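Transglutaminase-like domain-containing protein (Streptococcus suis, PDB 4XZ7) acts as an antiphagocytic virulence factor with transglutaminase activity, this chain being the part that holds the transglutaminase-like domain. Local coordinates at residues Asp231-Ala234 and Ala235-Val239; Ile245-Tyr248 and Leu249-Leu253; Met263-Gly266 and Phe267-Ala271. One frame throughout, in Å; residues are numbered along the deposited sequence.

Contact 1 (Asp231-Ala234 and Ala235-Val239); sequences DWEA and ANKAV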
loop_
_atom_site.group_PDB
_atom_site.type_symbol
_atom_site.label_atom_id
_atom_site.label_comp_id
_atom_site.label_asym_id
_atom_site.label_seq_id
_atom_site.Cartn_x
_atom_site.Cartn_y
_atom_site.Cartn_z
ATOM N N ASP B 231 10.183 -6.974 -17.650
ATOM C CA ASP B 231 9.333 -7.651 -16.681
ATOM C C ASP B 231 8.168 -8.328 -17.378
ATOM O O ASP B 231 7.061 -7.788 -17.410
ATOM C CB ASP B 231 8.819 -6.676 -15.619
ATOM C CG ASP B 231 8.186 -7.395 -14.429
ATOM O OD1 ASP B 231 7.874 -8.592 -14.553
ATOM O OD2 ASP B 231 7.995 -6.767 -13.369
ATOM N N TRP B 232 8.421 -9.517 -17.927
ATOM C CA TRP B 232 7.404 -10.262 -18.650
ATOM C C TRP B 232 6.089 -10.466 -17.853
ATOM O O TRP B 232 4.994 -10.277 -18.397
ATOM C CB TRP B 232 7.994 -11.616 -19.104
ATOM C CG TRP B 232 9.189 -11.401 -19.976
ATOM C CD1 TRP B 232 10.499 -11.671 -19.671
ATOM C CD2 TRP B 232 9.196 -10.808 -21.273
ATOM N NE1 TRP B 232 11.318 -11.313 -20.719
ATOM C CE2 TRP B 232 10.539 -10.778 -21.716
ATOM C CE3 TRP B 232 8.193 -10.321 -22.124
ATOM C CZ2 TRP B 232 10.901 -10.266 -22.952
ATOM C CZ3 TRP B 232 8.555 -9.818 -23.362
ATOM C CH2 TRP B 232 9.893 -9.792 -23.764
ATOM N N GLU B 233 6.195 -10.825 -16.576
ATOM C CA GLU B 233 5.017 -11.061 -15.725
ATOM C C GLU B 233 4.129 -9.828 -15.571
ATOM O O GLU B 233 2.903 -9.883 -15.743
ATOM C CB GLU B 233 5.460 -11.517 -14.340
ATOM C CG GLU B 233 6.117 -12.866 -14.309
ATOM C CD GLU B 233 5.167 -13.935 -13.830
ATOM O OE1 GLU B 233 4.775 -14.792 -14.654
ATOM O OE2 GLU B 233 4.806 -13.906 -12.632
ATOM N N ALA B 234 4.750 -8.708 -15.239
ATOM C CA ALA B 234 3.995 -7.475 -15.061
ATOM C C ALA B 234 3.376 -7.019 -16.380
ATOM O O ALA B 234 2.262 -6.511 -16.386
ATOM C CB ALA B 234 4.878 -6.395 -14.482
ATOM N N ALA B 235 4.087 -7.195 -17.497
ATOM C CA ALA B 235 3.545 -6.770 -18.791
ATOM C C ALA B 235 2.320 -7.629 -19.131
ATOM O O ALA B 235 1.300 -7.140 -19.634
ATOM C CB ALA B 235 4.597 -6.877 -19.889
ATOM N N ASN B 236 2.454 -8.916 -18.840
ATOM C CA ASN B 236 1.383 -9.884 -18.985
ATOM C C ASN B 236 0.128 -9.439 -18.229
ATOM O O ASN B 236 -0.955 -9.327 -18.805
ATOM C CB ASN B 236 1.860 -11.246 -18.487
ATOM C CG ASN B 236 1.445 -12.372 -19.394
ATOM O OD1 ASN B 236 2.249 -12.878 -20.186
ATOM N ND2 ASN B 236 0.178 -12.779 -19.293
ATOM N N LYS B 237 0.278 -9.163 -16.940
ATOM C CA LYS B 237 -0.870 -8.719 -16.150
ATOM C C LYS B 237 -1.402 -7.359 -16.607
ATOM O O LYS B 237 -2.592 -7.076 -16.489
ATOM C CB LYS B 237 -0.511 -8.669 -14.663
ATOM C CG LYS B 237 0.101 -9.965 -14.126
ATOM C CD LYS B 237 -0.576 -11.239 -14.650
ATOM C CE LYS B 237 0.293 -12.495 -14.390
ATOM N NZ LYS B 237 1.663 -12.393 -15.004
ATOM N N ALA B 238 -0.538 -6.510 -17.142
ATOM C CA ALA B 238 -1.013 -5.197 -17.574
ATOM C C ALA B 238 -1.844 -5.282 -18.859
ATOM O O ALA B 238 -2.769 -4.491 -19.031
ATOM C CB ALA B 238 0.154 -4.229 -17.761
ATOM N N VAL B 239 -1.532 -6.215 -19.763
ATOM C CA VAL B 239 -2.337 -6.308 -20.993
ATOM C C VAL B 239 -3.746 -6.807 -20.694
ATOM O O VAL B 239 -4.677 -6.545 -21.453
ATOM C CB VAL B 239 -1.717 -7.230 -22.077
ATOM C CG1 VAL B 239 -0.281 -6.813 -22.400
ATOM C CG2 VAL B 239 -1.803 -8.702 -21.682
#
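Bends at chi2 (-41°) and chi4 (-57°) curl the K237 side chain back along its own helix, so that the ammonium group lands one turn earlier, at E233. There K237 NZ donates to E233 O at 2.9 Å, and it approaches well off the C=O direction (115°). E233 O also receives the regular helical bond from K237 N at 3.0 Å. This one carbonyl thus has two grips, the helical N-H and the ammonium of the same residue. The E233 side chain, itself bent at chi2, runs alongside that of K237 and points the same way, and its carboxylate adds a long salt bridge, E233 OE1 to K237 NZ at 3.9 Å. K237 also makes a cation-pi contact with Y242 of the second subunit. At the start of the helix D231 is the N-cap: its OD1 accepts A234 N at 3.2 Å, with the donor above the carboxylate plane. The first regular turn follows at once, with A235 N bonded to D231 O at 3.0 Å, and N236 N and A238 N continue the pattern to W232 O and A234 O. Helix 232-239 lies against helix 245-251 through A234, which meets N246, and A238, which meets Y247, while the D231 backbone is hydrogen-bonded to A262 of strand 261-262.

Contact 2 (Ile245-Tyr248 and Leu249-Leu253); sequences INYY and LGSDL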
loop_
_atom_site.group_PDB
_atom_site.type_symbol
_atom_site.label_atom_id
_atom_site.label_comp_id
_atom_site.label_asym_id
_atom_site.label_seq_id
_atom_site.Cartn_x
_atom_site.Cartn_y
_atom_site.Cartn_z
ATOM N N ILE B 245 0.898 -3.301 -8.609
ATOM C CA ILE B 245 1.876 -2.318 -8.166
ATOM C C ILE B 245 3.191 -2.500 -8.959
ATOM O O ILE B 245 3.928 -1.530 -9.221
ATOM C CB ILE B 245 2.129 -2.430 -6.622
ATOM C CG1 ILE B 245 3.064 -1.313 -6.137
ATOM C CG2 ILE B 245 2.754 -3.774 -6.266
ATOM C CD1 ILE B 245 3.362 -1.397 -4.649
ATOM N N ASN B 246 3.452 -3.731 -9.388
ATOM C CA ASN B 246 4.647 -4.027 -10.199
ATOM C C ASN B 246 4.675 -3.265 -11.533
ATOM O O ASN B 246 5.743 -3.037 -12.102
ATOM C CB ASN B 246 4.753 -5.522 -10.464
ATOM C CG ASN B 246 5.054 -6.313 -9.209
ATOM O OD1 ASN B 246 6.064 -6.083 -8.538
ATOM N ND2 ASN B 246 4.172 -7.247 -8.880
ATOM N N TYR B 247 3.506 -2.873 -12.035
ATOM C CA TYR B 247 3.470 -2.035 -13.230
ATOM C C TYR B 247 4.179 -0.703 -12.962
ATOM O O TYR B 247 5.020 -0.231 -13.753
ATOM C CB TYR B 247 2.033 -1.770 -13.695
ATOM C CG TYR B 247 1.981 -0.773 -14.834
ATOM C CD1 TYR B 247 2.226 -1.166 -16.145
ATOM C CD2 TYR B 247 1.726 0.565 -14.589
ATOM C CE1 TYR B 247 2.199 -0.244 -17.188
ATOM C CE2 TYR B 247 1.705 1.488 -15.609
ATOM C CZ TYR B 247 1.936 1.087 -16.905
ATOM O OH TYR B 247 1.903 2.032 -17.900
ATOM N N TYR B 248 3.861 -0.119 -11.822
ATOM C CA TYR B 248 4.442 1.158 -11.454
ATOM C C TYR B 248 5.921 0.985 -11.113
ATOM O O TYR B 248 6.748 1.830 -11.479
ATOM C CB TYR B 248 3.639 1.771 -10.295
ATOM C CG TYR B 248 2.185 1.841 -10.688
ATOM C CD1 TYR B 248 1.788 2.665 -11.719
ATOM C CD2 TYR B 248 1.232 1.030 -10.092
ATOM C CE1 TYR B 248 0.487 2.719 -12.132
ATOM C CE2 TYR B 248 -0.100 1.083 -10.496
ATOM C CZ TYR B 248 -0.456 1.931 -11.525
ATOM O OH TYR B 248 -1.759 2.021 -11.966
ATOM N N LEU B 249 6.264 -0.126 -10.464
ATOM C CA LEU B 249 7.672 -0.391 -10.147
ATOM C C LEU B 249 8.523 -0.634 -11.399
ATOM O O LEU B 249 9.757 -0.462 -11.376
ATOM C CB LEU B 249 7.800 -1.595 -9.224
ATOM C CG LEU B 249 7.233 -1.427 -7.822
ATOM C CD1 LEU B 249 7.208 -2.806 -7.146
ATOM C CD2 LEU B 249 8.120 -0.473 -7.063
ATOM N N GLY B 250 7.882 -1.058 -12.485
ATOM C CA GLY B 250 8.610 -1.256 -13.729
ATOM C C GLY B 250 8.566 -0.056 -14.658
ATOM O O GLY B 250 9.261 -0.041 -15.697
ATOM N N SER B 251 7.737 0.936 -14.305
ATOM C CA SER B 251 7.497 2.084 -15.184
ATOM C C SER B 251 8.096 3.413 -14.716
ATOM O O SER B 251 8.247 4.340 -15.523
ATOM C CB SER B 251 5.993 2.283 -15.377
ATOM O OG SER B 251 5.397 1.143 -15.978
ATOM N N ASP B 252 8.413 3.528 -13.421
ATOM C CA ASP B 252 8.867 4.814 -12.908
ATOM C C ASP B 252 10.370 5.015 -13.083
ATOM O O ASP B 252 11.082 4.139 -13.576
ATOM C CB ASP B 252 8.462 5.026 -11.432
ATOM C CG ASP B 252 9.222 4.147 -10.436
ATOM O OD1 ASP B 252 10.308 3.623 -10.737
ATOM O OD2 ASP B 252 8.718 4.006 -9.299
ATOM N N LEU B 253 10.841 6.164 -12.627
ATOM C CA LEU B 253 12.187 6.617 -12.939
ATOM C C LEU B 253 13.276 5.757 -12.313
ATOM O O LEU B 253 14.446 5.914 -12.648
ATOM C CB LEU B 253 12.377 8.069 -12.510
ATOM C CG LEU B 253 12.407 8.475 -11.032
ATOM C CD1 LEU B 253 12.910 9.933 -10.926
ATOM C CD2 LEU B 253 11.044 8.354 -10.372
#
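S251 closes back on Y247 with its hydroxyl, which donates to the backbone carbonyl four residues earlier, S251 OG to Y247 O being 2.6 Å, the familiar bond of a helical serine to its own backbone. A chi1 of 173° carries the Y247 ring away from its own N, and S251 OG also sits 3.5 Å above the plane of that ring, over the centre of one face. Next to it, Y247 CD2 lies 3.4 Å above the plane of the Y248 ring, toward its rim, and Y248 CE1 is in plane at the edge of the Y247 ring. One residue on, Y248 O accepts two backbone donors from the same face, S251 N and D252 N, each at 3.1 Å. L249 CD1 passes N246 OD1 at 3.7 Å, and N246 ND2 is tied to D244. D252 caps the turn that leads to helix 255-259, its OD1 accepting F254 N, while OD2 takes hydrogen bonds from N183 and from Y173 and N167 of the second subunit; Y248 meets Y169 of that subunit. Helix 245-251 touches helix 170-181 through I245, helix 255-259 through N246 and L249 at R259, and helix 232-239 through N246 and Y247.

Contact 3 (Met263-Gly266 and Phe267-Ala271); sequences MCVG and FSTTA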
loop_
_atom_site.group_PDB
_atom_site.type_symbol
_atom_site.label_atom_id
_atom_site.label_comp_id
_atom_site.label_asym_id
_atom_site.label_seq_id
_atom_site.Cartn_x
_atom_site.Cartn_y
_atom_site.Cartn_z
ATOM N N MET B 263 9.557 -2.133 -17.561
ATOM C CA MET B 263 8.717 -2.199 -18.710
ATOM C C MET B 263 8.902 -0.982 -19.573
ATOM O O MET B 263 9.715 -0.183 -19.273
ATOM C CB MET B 263 7.283 -2.326 -18.287
ATOM C CG MET B 263 6.975 -3.707 -17.878
ATOM S SD MET B 263 5.498 -3.943 -16.965
ATOM C CE MET B 263 4.254 -3.185 -17.924
ATOM N N CYS B 264 8.113 -0.878 -20.619
ATOM C CA CYS B 264 8.294 0.120 -21.654
ATOM C C CYS B 264 8.425 1.577 -21.189
ATOM O O CYS B 264 9.292 2.254 -21.628
ATOM C CB CYS B 264 7.266 -0.020 -22.794
ATOM S SG CYS B 264 5.555 0.312 -22.390
ATOM N N VAL B 265 7.558 2.014 -20.302
ATOM C CA VAL B 265 7.625 3.346 -19.799
ATOM C C VAL B 265 8.921 3.543 -19.048
ATOM O O VAL B 265 9.548 4.526 -19.225
ATOM C CB VAL B 265 6.409 3.752 -18.956
ATOM C CG1 VAL B 265 6.624 5.114 -18.339
ATOM C CG2 VAL B 265 5.164 3.771 -19.810
ATOM N N GLY B 266 9.329 2.567 -18.259
ATOM C CA GLY B 266 10.614 2.673 -17.585
ATOM C C GLY B 266 11.779 2.854 -18.540
ATOM O O GLY B 266 12.517 3.839 -18.465
ATOM N N PHE B 267 11.947 1.895 -19.449
ATOM C CA PHE B 267 12.946 2.023 -20.513
ATOM C C PHE B 267 12.921 3.388 -21.203
ATOM O O PHE B 267 13.955 4.015 -21.374
ATOM C CB PHE B 267 12.735 0.948 -21.567
ATOM C CG PHE B 267 13.320 -0.388 -21.217
ATOM C CD1 PHE B 267 14.555 -0.767 -21.728
ATOM C CD2 PHE B 267 12.613 -1.286 -20.427
ATOM C CE1 PHE B 267 15.084 -2.013 -21.439
ATOM C CE2 PHE B 267 13.133 -2.540 -20.129
ATOM C CZ PHE B 267 14.368 -2.910 -20.639
ATOM N N SER B 268 11.738 3.840 -21.604
ATOM C CA SER B 268 11.601 5.081 -22.368
ATOM C C SER B 268 11.918 6.319 -21.524
ATOM O O SER B 268 12.459 7.308 -22.034
ATOM C CB SER B 268 10.187 5.205 -22.956
ATOM O OG SER B 268 9.865 4.092 -23.792
ATOM N N THR B 269 11.582 6.276 -20.238
ATOM C CA THR B 269 11.852 7.419 -19.356
ATOM C C THR B 269 13.346 7.555 -19.054
ATOM O O THR B 269 13.909 8.655 -19.096
ATOM C CB THR B 269 11.080 7.301 -18.039
ATOM O OG1 THR B 269 9.672 7.218 -18.319
ATOM C CG2 THR B 269 11.380 8.487 -17.133
ATOM N N THR B 270 13.993 6.428 -18.773
ATOM C CA THR B 270 15.435 6.440 -18.568
ATOM C C THR B 270 16.153 6.875 -19.851
ATOM O O THR B 270 17.116 7.640 -19.804
ATOM C CB THR B 270 15.944 5.060 -18.134
ATOM O OG1 THR B 270 15.341 4.723 -16.888
ATOM C CG2 THR B 270 17.477 5.061 -17.969
ATOM N N ALA B 271 15.670 6.396 -20.990
ATOM C CA ALA B 271 16.280 6.764 -22.261
ATOM C C ALA B 271 16.097 8.250 -22.558
ATOM O O ALA B 271 17.024 8.905 -23.006
ATOM C CB ALA B 271 15.715 5.920 -23.401
#
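F267 N bonds to M263 O at 3.1 Å and T270 N to G266 O at 3.0 Å, the latter almost straight at 177°, so the first turns of helix 264-277 are regularly formed from its N-cap residue M263 onward. On this backbone two hydroxyls fold back along the helix. S268 and T269 both place their oxygen beside the backbone N and anti to the carbonyl carbon (chi1 -58° in each), which turns it back to the carbonyl four residues earlier. S268 OG donates to C264 O at 2.9 Å and S268 N does the same at 2.9 Å, the two donors reaching that oxygen from opposite faces of its plane. T269 repeats the scheme on V265 O: OG1 comes in at 2.8 Å from above the carbonyl plane, while T269 N keeps its ordinary helical bond. Two buried hydroxyls are in this way satisfied within their own helix, although S268 OG also has a weak hydrogen bond to A296 O. The T269 hydroxyl lies against V265 as well, OG1 to CG1 being 3.7 Å, where the two side chains cross. F267 works differently, by its rim: M263 O lies near the ring plane, 3.3 Å from CD2, and the ring continues outward to T228 and T312. S268 and T269 both reach V284 on strand 282-288, so that the helix packs on the sheet that holds strands 282-288 and 294-302. C264, in the opening turn, touches H295 and A296 of strand 294-302. A cysteine at the N-terminus of a helix, packed against a sheet strand that carries a histidine, is the hallmark of the papain-like transglutaminase core, and C264 and H295 probably represent that catalytic pair here.

How the contacts relate
M263 joins the three contacts. M263 SD packs 3.5 Å from A234 CB of contact 1, and M263 CE lies 3.4 Å from Y247 CD1 of contact 2. M263 N is probably hydrogen-bonded to G250 O, at 2.8 Å, a bond that ties the start of contact 3 to contact 2. V265 adds a further touch, V265 CG1 to S251 O at 3.3 Å. The centres of contacts 2 and 3 are about 10 Å apart, those of contacts 1 and 2 about 11 Å. The helices of contacts 1 and 2 thus pack beside the start of helix 264-277, where C264, the probable nucleophile by family resemblance, lies, and all three contacts touch the second subunit.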